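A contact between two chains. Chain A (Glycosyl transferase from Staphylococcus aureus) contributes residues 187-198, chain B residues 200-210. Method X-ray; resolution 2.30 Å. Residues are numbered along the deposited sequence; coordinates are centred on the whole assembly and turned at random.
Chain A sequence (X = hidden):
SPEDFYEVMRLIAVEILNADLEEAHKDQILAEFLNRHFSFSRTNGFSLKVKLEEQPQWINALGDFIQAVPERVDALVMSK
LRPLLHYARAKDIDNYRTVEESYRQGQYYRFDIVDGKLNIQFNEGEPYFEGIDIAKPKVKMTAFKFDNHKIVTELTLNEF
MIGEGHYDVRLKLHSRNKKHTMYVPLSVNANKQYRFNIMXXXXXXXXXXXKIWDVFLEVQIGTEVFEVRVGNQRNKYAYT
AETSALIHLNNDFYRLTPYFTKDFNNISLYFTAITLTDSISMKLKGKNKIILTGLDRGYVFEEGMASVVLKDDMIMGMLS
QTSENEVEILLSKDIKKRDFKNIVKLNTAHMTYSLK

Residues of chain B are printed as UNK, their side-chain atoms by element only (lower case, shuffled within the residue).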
# COMPACT_ATOMS: atom_id res chain seq x y z
N SER A 187 6.79 3.71 0.28
CA SER A 187 7.61 2.63 0.82
C SER A 187 7.71 2.68 2.34
O SER A 187 7.68 1.64 2.99
CB SER A 187 9.02 2.69 0.22
OG SER A 187 8.99 2.47 -1.18
N VAL A 188 7.81 3.89 2.90
CA VAL A 188 7.88 4.11 4.34
C VAL A 188 7.70 5.60 4.56
O VAL A 188 8.04 6.41 3.70
CB VAL A 188 9.21 3.60 4.93
CG1 VAL A 188 10.38 4.45 4.43
CG2 VAL A 188 9.17 3.60 6.45
N ASN A 189 7.17 5.99 5.72
CA ASN A 189 7.16 7.41 6.05
C ASN A 189 7.52 7.59 7.52
O ASN A 189 7.13 6.80 8.38
CB ASN A 189 5.81 8.08 5.72
CG ASN A 189 4.68 7.64 6.61
OD1 ASN A 189 4.10 6.58 6.41
ND2 ASN A 189 4.33 8.49 7.58
N ALA A 190 8.32 8.63 7.78
CA ALA A 190 8.71 9.03 9.12
C ALA A 190 8.13 10.42 9.35
O ALA A 190 8.60 11.41 8.77
CB ALA A 190 10.23 9.04 9.27
N ASN A 191 7.09 10.49 10.19
CA ASN A 191 6.28 11.70 10.37
C ASN A 191 5.82 12.12 8.97
O ASN A 191 5.26 11.29 8.24
CB ASN A 191 7.07 12.73 11.16
CG ASN A 191 7.30 12.30 12.60
OD1 ASN A 191 6.48 12.56 13.48
ND2 ASN A 191 8.43 11.64 12.85
N LYS A 192 6.05 13.36 8.55
CA LYS A 192 5.62 13.82 7.23
C LYS A 192 6.75 13.77 6.20
O LYS A 192 6.74 14.53 5.23
CB LYS A 192 5.04 15.23 7.32
CG LYS A 192 3.66 15.31 7.97
CD LYS A 192 3.24 16.76 8.11
CE LYS A 192 1.84 16.91 8.69
NZ LYS A 192 0.81 16.42 7.74
N GLN A 193 7.71 12.87 6.39
CA GLN A 193 8.71 12.56 5.38
C GLN A 193 8.32 11.27 4.69
O GLN A 193 8.29 10.21 5.33
CB GLN A 193 10.10 12.43 6.01
CG GLN A 193 10.59 13.67 6.73
CD GLN A 193 11.86 13.40 7.49
OE1 GLN A 193 12.94 13.82 7.08
NE2 GLN A 193 11.74 12.71 8.62
N TYR A 194 8.03 11.34 3.39
CA TYR A 194 7.49 10.21 2.64
C TYR A 194 8.53 9.73 1.63
O TYR A 194 8.93 10.48 0.74
CB TYR A 194 6.18 10.61 1.96
CG TYR A 194 5.07 10.88 2.95
CD1 TYR A 194 4.94 12.13 3.57
CD2 TYR A 194 4.17 9.88 3.31
CE1 TYR A 194 3.93 12.37 4.49
CE2 TYR A 194 3.17 10.11 4.22
CZ TYR A 194 3.05 11.35 4.81
OH TYR A 194 2.06 11.60 5.73
N ARG A 195 8.94 8.46 1.77
CA ARG A 195 10.02 7.88 0.97
C ARG A 195 9.46 6.89 -0.04
O ARG A 195 8.68 6.00 0.32
CB ARG A 195 11.03 7.18 1.88
CG ARG A 195 12.05 6.32 1.14
CD ARG A 195 13.04 5.74 2.12
NE ARG A 195 13.82 6.80 2.75
CZ ARG A 195 15.14 6.92 2.64
NH1 ARG A 195 15.83 6.03 1.94
NH2 ARG A 195 15.76 7.92 3.25
N PHE A 196 9.88 7.03 -1.29
CA PHE A 196 9.42 6.18 -2.38
C PHE A 196 10.62 5.50 -3.02
O PHE A 196 11.57 6.17 -3.43
CB PHE A 196 8.64 6.99 -3.42
CG PHE A 196 7.38 7.62 -2.90
CD1 PHE A 196 7.42 8.85 -2.25
CD2 PHE A 196 6.17 6.97 -3.03
CE1 PHE A 196 6.25 9.43 -1.76
CE2 PHE A 196 5.00 7.53 -2.55
CZ PHE A 196 5.04 8.76 -1.91
N ASN A 197 10.58 4.16 -3.07
CA ASN A 197 11.53 3.36 -3.84
C ASN A 197 10.90 3.05 -5.19
O ASN A 197 9.92 2.30 -5.25
CB ASN A 197 11.90 2.07 -3.11
CG ASN A 197 12.53 2.32 -1.75
OD1 ASN A 197 13.26 3.28 -1.56
ND2 ASN A 197 12.25 1.43 -0.80
N ILE A 198 11.44 3.64 -6.25
CA ILE A 198 10.97 3.41 -7.61
C ILE A 198 11.92 2.41 -8.25
O ILE A 198 13.00 2.77 -8.73
CB ILE A 198 10.92 4.71 -8.42
CG1 ILE A 198 10.07 5.76 -7.73
CG2 ILE A 198 10.40 4.43 -9.82
CD1 ILE A 198 10.31 7.13 -8.30
N UNK B 200 15.87 -2.43 6.53
CA UNK B 200 16.69 -1.51 7.31
C UNK B 200 17.27 -0.38 6.46
O UNK B 200 17.53 0.71 6.98
c UNK B 200 17.82 -2.26 8.02
c UNK B 200 18.57 -4.20 9.41
c UNK B 200 17.38 -3.48 8.83
c UNK B 200 16.44 -3.08 9.94
N UNK B 201 17.47 -0.62 5.16
CA UNK B 201 17.87 0.48 4.27
C UNK B 201 16.79 1.55 4.21
O UNK B 201 17.10 2.73 4.01
c UNK B 201 18.18 -0.06 2.87
c UNK B 201 18.81 0.42 0.45
o UNK B 201 18.98 1.21 -0.50
o UNK B 201 18.80 -0.82 0.30
c UNK B 201 18.61 1.00 1.85
N UNK B 202 15.52 1.17 4.39
CA UNK B 202 14.44 2.15 4.38
C UNK B 202 14.37 2.97 5.67
O UNK B 202 13.96 4.13 5.63
c UNK B 202 12.96 0.91 2.72
o UNK B 202 13.72 1.33 1.82
o UNK B 202 12.09 0.04 2.51
c UNK B 202 13.09 1.46 4.13
N UNK B 203 14.75 2.38 6.80
CA UNK B 203 14.60 3.03 8.10
C UNK B 203 15.92 3.50 8.70
O UNK B 203 15.92 4.12 9.77
c UNK B 203 12.57 1.59 8.50
c UNK B 203 14.75 0.95 9.54
c UNK B 203 14.09 0.08 10.59
c UNK B 203 13.86 2.12 9.10
N UNK B 204 17.05 3.23 8.04
CA UNK B 204 18.35 3.63 8.56
C UNK B 204 18.44 5.14 8.77
O UNK B 204 19.03 5.60 9.76
n UNK B 204 23.12 1.95 5.57
c UNK B 204 21.75 2.26 6.07
c UNK B 204 21.65 1.96 7.55
c UNK B 204 20.21 1.95 8.05
c UNK B 204 19.47 3.19 7.61
N UNK B 205 17.88 5.92 7.85
CA UNK B 205 18.02 7.37 7.94
C UNK B 205 17.22 7.96 9.09
O UNK B 205 17.56 9.05 9.56
c UNK B 205 17.58 8.02 6.62
N UNK B 206 16.18 7.27 9.55
CA UNK B 206 15.28 7.81 10.57
C UNK B 206 15.57 7.28 11.97
O UNK B 206 15.24 7.96 12.95
c UNK B 206 12.89 8.66 6.15
c UNK B 206 13.61 9.23 8.35
c UNK B 206 12.76 7.34 6.53
c UNK B 206 13.06 6.97 7.84
c UNK B 206 13.50 7.91 8.77
o UNK B 206 12.59 9.04 4.86
c UNK B 206 13.31 9.61 7.06
c UNK B 206 13.83 7.51 10.19
N UNK B 207 16.18 6.10 12.08
CA UNK B 207 16.48 5.52 13.39
C UNK B 207 17.35 6.39 14.30
O UNK B 207 17.09 6.38 15.52
c UNK B 207 15.49 2.57 14.14
c UNK B 207 17.13 1.79 12.44
c UNK B 207 17.16 4.16 13.19
c UNK B 207 16.27 2.95 12.90
N UNK B 208 18.38 7.10 13.83
CA UNK B 208 19.26 7.82 14.77
C UNK B 208 18.57 8.88 15.60
O UNK B 208 19.17 9.36 16.57
c UNK B 208 20.31 8.47 13.85
c UNK B 208 18.87 7.22 12.44
c UNK B 208 20.26 7.71 12.61
N UNK B 209 17.35 9.27 15.25
CA UNK B 209 16.70 10.37 15.95
C UNK B 209 16.42 10.04 17.41
O UNK B 209 16.43 10.94 18.26
c UNK B 209 14.36 11.75 11.69
c UNK B 209 15.57 11.15 13.80
n UNK B 209 13.04 11.85 11.03
c UNK B 209 14.23 11.17 13.09
c UNK B 209 15.39 10.74 15.25
N UNK B 210 16.16 8.77 17.71
CA UNK B 210 15.86 8.36 19.08
C UNK B 210 16.42 6.97 19.32
O UNK B 210 16.69 6.21 18.39
c UNK B 210 14.35 8.38 19.36
o UNK B 210 13.78 11.95 19.71
o UNK B 210 14.06 10.40 21.25
c UNK B 210 13.84 10.75 20.07
c UNK B 210 13.64 9.68 19.02
O HOH W 1 15.34 3.73 0.74
O HOH W 2 10.80 -1.06 0.76

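Position 200 opens the helix with four side-chain carbons, forked at the second, and touches nothing on chain A: Leu B200. Position 201 has three carbons, the third carrying two oxygens, which makes it Glu B201. Its backbone O lies 4.1 Å from Arg A195 NH1, and its extended side chain comes no nearer to chain A than 5.7 Å.

Position 202 carries two carbons, the second bearing two oxygens, and one of those oxygens accepts a hydrogen bond from the amide of Asn A197. That short acid is Asp B202, and the bond runs from Asn A197 ND2 to Asp B202 OD2 at 3.0 Å. One water accepts from Arg A195 NH1 and donates to both Asn A197 OD1 and Asp B202 OD2, tying the three polar groups together. The backbone counts too: Asp B202 O lies over one face of the Arg A195 guanidinium, 3.9 Å from Arg A195 NE, and 3.8 Å from Val A188 CG1.

At position 203 four carbons fork at the first, with one arm two carbons long and one branch meeting a methyl of Val A188: Ile B203. Its CA-to-CB bond points away from chain A, yet Ile B203 CG2 still reaches within 4.5 Å of Val A188 CG2, a modest apolar touch.

Position 204 shows four carbons in a row ending in nitrogen, the end leading away from chain A; it is Lys B204 and makes no contact. Position 205 has a single carbon beside the Arg A195 guanidinium: Ala B205, whose CA-to-CB bond points toward chain A and whose CB sits 3.8 Å from Arg A195 NH2.

Position 206 has one carbon, then a six-carbon ring bearing an oxygen, and the ring lies against the methyl of Ala A190. This is Tyr B206, with 101 Å² covered, the largest share of any residue here. Ala A190 CB stands 3.5 Å from the centroid of the Tyr B206 ring, over its face in a CH-pi contact, while Val A188 CG1 meets the ring edge, 4.3 Å from Tyr B206 CE2. At the far end of the ring, Arg A195 NE donates a weak, nearly straight hydrogen bond to Tyr B206 OH at 3.3 Å.

Position 207, four carbons forked at the second, is Leu B207; position 208, three carbons closing onto the backbone N, is Pro B208. Both are out of reach. Position 209 has four carbons in a row ending in nitrogen, which comes up to the Gln A193 side chain without a hydrogen bond: Lys B209, extended back toward the hairpin. Its NZ lies 2.9 Å from Gln A193 NE2, but both are donors. Position 210, three carbons with two oxygens on the third, is Glu B210, beyond reach.

The contact works by alternation. Along the hairpin strands Val A188, Ala A190, Gln A193, Arg A195 and Asn A197 point toward chain B, while Asn A189 and Tyr A194 point away. A small methyl lets the aromatic ring lie close, arginine reaches its hydroxyl, and the aspartate-asparagine pair adds a direct polar link supported by water.

Chain B (200-210) LEDIKAYLPKE
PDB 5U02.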